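Local coordinates for protein beta-L-arabinobiosidase (Bacteroides thetaiotaomicron, PDB 5MQR) that probably hydrolyses glycosidic bonds of plant pectin, joining a beta-propeller region and a sialidase-like CBM domain to a glycoside hydrolase domain in one chain, at residues A[864-867]-A[868-871]. Sequence-based numbering, arbitrary orientation.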
ATOM      1  N   LEU A 864       1.653  14.827 -47.919  1.00 35.26           N
ATOM      2  CA  LEU A 864       2.467  15.574 -46.938  1.00 34.05           C
ATOM      3  C   LEU A 864       3.740  14.863 -46.504  1.00 34.03           C
ATOM      4  O   LEU A 864       4.660  15.501 -45.994  1.00 33.61           O
ATOM      5  CB  LEU A 864       1.630  15.993 -45.735  1.00 33.25           C
ATOM      6  CG  LEU A 864       0.412  16.857 -46.083  1.00 33.26           C
ATOM      7  CD1 LEU A 864      -0.246  17.326 -44.793  1.00 32.39           C
ATOM      8  CD2 LEU A 864       0.757  18.048 -46.965  1.00 33.28           C
ATOM      9  N   TRP A 865       3.805  13.552 -46.730  1.00 34.87           N
ATOM     10  CA  TRP A 865       5.022  12.793 -46.517  1.00 34.83           C
ATOM     11  C   TRP A 865       6.051  13.217 -47.563  1.00 35.85           C
ATOM     12  O   TRP A 865       5.852  13.006 -48.761  1.00 36.96           O
ATOM     13  CB  TRP A 865       4.755  11.301 -46.628  1.00 34.68           C
ATOM     14  CG  TRP A 865       5.959  10.464 -46.309  1.00 34.62           C
ATOM     15  CD1 TRP A 865       6.657   9.650 -47.166  1.00 35.25           C
ATOM     16  CD2 TRP A 865       6.624  10.381 -45.049  1.00 33.56           C
ATOM     17  NE1 TRP A 865       7.704   9.054 -46.505  1.00 34.80           N
ATOM     18  CE2 TRP A 865       7.715   9.491 -45.209  1.00 34.08           C
ATOM     19  CE3 TRP A 865       6.411  10.976 -43.800  1.00 32.65           C
ATOM     20  CZ2 TRP A 865       8.578   9.171 -44.156  1.00 33.60           C
ATOM     21  CZ3 TRP A 865       7.271  10.652 -42.748  1.00 32.40           C
ATOM     22  CH2 TRP A 865       8.338   9.760 -42.935  1.00 32.91           C
ATOM     23  N   ASN A 866       7.129  13.844 -47.103  1.00 36.28           N
ATOM     24  CA  ASN A 866       8.238  14.277 -47.976  1.00 37.26           C
ATOM     25  C   ASN A 866       9.183  13.095 -48.049  1.00 38.29           C
ATOM     26  O   ASN A 866       9.743  12.710 -47.030  1.00 37.53           O
ATOM     27  CB  ASN A 866       8.918  15.513 -47.360  1.00 36.59           C
ATOM     28  CG  ASN A 866      10.099  16.011 -48.155  1.00 37.03           C
ATOM     29  OD1 ASN A 866      10.947  15.234 -48.587  1.00 37.90           O
ATOM     30  ND2 ASN A 866      10.184  17.321 -48.317  1.00 36.93           N
ATOM     31  N   THR A 867       9.340  12.509 -49.235  1.00 40.28           N
ATOM     32  CA  THR A 867      10.131  11.279 -49.399  1.00 41.80           C
ATOM     33  C   THR A 867      11.650  11.520 -49.423  1.00 43.19           C
ATOM     34  O   THR A 867      12.404  10.589 -49.167  1.00 43.24           O
ATOM     35  CB  THR A 867       9.726  10.487 -50.672  1.00 42.50           C
ATOM     36  OG1 THR A 867       9.697  11.377 -51.780  1.00 42.50           O
ATOM     37  CG2 THR A 867       8.343   9.841 -50.514  1.00 42.30           C
ATOM     38  N   ARG A 868      12.096  12.740 -49.739  1.00 45.26           N
ATOM     39  CA  ARG A 868      13.531  13.083 -49.656  1.00 47.65           C
ATOM     40  C   ARG A 868      13.963  13.126 -48.182  1.00 45.40           C
ATOM     41  O   ARG A 868      14.934  12.479 -47.801  1.00 45.22           O
ATOM     42  CB  ARG A 868      13.870  14.402 -50.396  1.00 51.37           C
ATOM     43  CG  ARG A 868      13.932  14.226 -51.927  1.00 56.48           C
ATOM     44  CD  ARG A 868      13.944  15.501 -52.811  1.00 59.76           C
ATOM     45  NE  ARG A 868      13.197  16.687 -52.322  1.00 62.58           N
ATOM     46  CZ  ARG A 868      11.863  16.787 -52.135  1.00 64.33           C
ATOM     47  NH1 ARG A 868      11.040  15.750 -52.333  1.00 66.73           N
ATOM     48  NH2 ARG A 868      11.334  17.941 -51.712  1.00 62.64           N
ATOM     49  N   HIS A 869      13.198  13.847 -47.366  1.00 42.82           N
ATOM     50  CA  HIS A 869      13.475  13.979 -45.926  1.00 41.31           C
ATOM     51  C   HIS A 869      13.000  12.827 -45.038  1.00 39.47           C
ATOM     52  O   HIS A 869      13.504  12.661 -43.923  1.00 38.93           O
ATOM     53  CB  HIS A 869      12.855  15.278 -45.389  1.00 40.99           C
ATOM     54  CG  HIS A 869      13.577  16.510 -45.814  1.00 41.88           C
ATOM     55  ND1 HIS A 869      13.116  17.775 -45.524  1.00 41.99           N
ATOM     56  CD2 HIS A 869      14.730  16.675 -46.503  1.00 42.91           C
ATOM     57  CE1 HIS A 869      13.964  18.667 -45.998  1.00 42.54           C
ATOM     58  NE2 HIS A 869      14.944  18.024 -46.611  1.00 43.70           N
ATOM     59  N   GLN A 870      12.012  12.063 -45.501  1.00 38.23           N
ATOM     60  CA  GLN A 870      11.342  11.064 -44.664  1.00 36.83           C
ATOM     61  C   GLN A 870      10.765  11.728 -43.412  1.00 34.34           C
ATOM     62  O   GLN A 870      11.225  11.534 -42.292  1.00 33.15           O
ATOM     63  CB  GLN A 870      12.275   9.886 -44.354  1.00 37.65           C
ATOM     64  CG  GLN A 870      12.841   9.237 -45.604  1.00 39.62           C
ATOM     65  CD  GLN A 870      13.721   8.059 -45.282  1.00 40.91           C
ATOM     66  OE1 GLN A 870      13.258   7.016 -44.814  1.00 41.54           O
ATOM     67  NE2 GLN A 870      15.003   8.217 -45.526  1.00 42.12           N
ATOM     68  N   PHE A 871       9.744  12.535 -43.646  1.00 33.00           N
ATOM     69  CA  PHE A 871       9.172  13.394 -42.625  1.00 31.21           C
ATOM     70  C   PHE A 871       7.917  14.082 -43.186  1.00 30.75           C
ATOM     71  O   PHE A 871       7.882  14.466 -44.371  1.00 30.81           O
ATOM     72  CB  PHE A 871      10.197  14.459 -42.203  1.00 30.75           C
ATOM     73  CG  PHE A 871      10.006  14.953 -40.818  1.00 29.44           C
ATOM     74  CD1 PHE A 871      10.484  14.219 -39.735  1.00 29.02           C
ATOM     75  CD2 PHE A 871       9.315  16.124 -40.580  1.00 28.92           C
ATOM     76  CE1 PHE A 871      10.285  14.662 -38.435  1.00 28.03           C
ATOM     77  CE2 PHE A 871       9.116  16.573 -39.284  1.00 28.14           C
ATOM     78  CZ  PHE A 871       9.602  15.841 -38.211  1.00 27.66           C
TER
HETATM   79  O   HOH W   1       8.334  14.130 -51.631  1.00 40.52           O
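Asn-866 joins the two halves of this tight turn through both its backbone and its side-chain amide. Asn-866 N donates to Phe-871 O at 2.9 Å with an N-H...O angle of 162°, whereas Asn-866 O receives two weak bonds, from Gln-870 N at 2.8 Å and from Phe-871 N at 3.4 Å. With CG anti to the backbone nitrogen (chi1 178°), the Asn-866 amide is carried over the turn, and OD1 accepts a nearly straight bond from His-869 N (2.9 Å, 176°), though from above the carbonyl plane. The amide and imidazole, though their planes are almost parallel, cross obliquely, with Asn-866 OD1 near His-869 CB and CG. A bend at chi3 returns Arg-868 over the amide: its guanidinium presents a face, near the rim, to Asn-866 OD1, and its NH1 bonds weakly to a water that also accepts from Thr-867 N at 3.1 Å. Outer partners fix the polar ends, Asn-882 OD1 taking Asn-866 ND2 and Glu-873 OE2 taking His-869 ND1.

Across the peptide between Gln-870 and Phe-871 lies the Trp-865 indole, Phe-871 N standing 3.1 Å above its six-membered side. Trp-865 CE3 approaches Phe-871 C at 3.5 Å, and Trp-865 CZ2 meets Gln-870 CB at 3.8 Å. Tyr-903 and Phe-872 pack edge-to-face with this indole. Replacing Trp-865 by an alanine would probably leave the Gln-870 to Phe-871 peptide without its flat cover and remove an edge-to-face partner of Phe-872 and Tyr-903.

The positive phi of Gln-870 and the facing of both Gln-870 and Phe-871 to Asn-866 fit a G1 beta bulge, closing a short antiparallel hairpin that follows a long helix within the MGH1-like glycoside hydrolase domain.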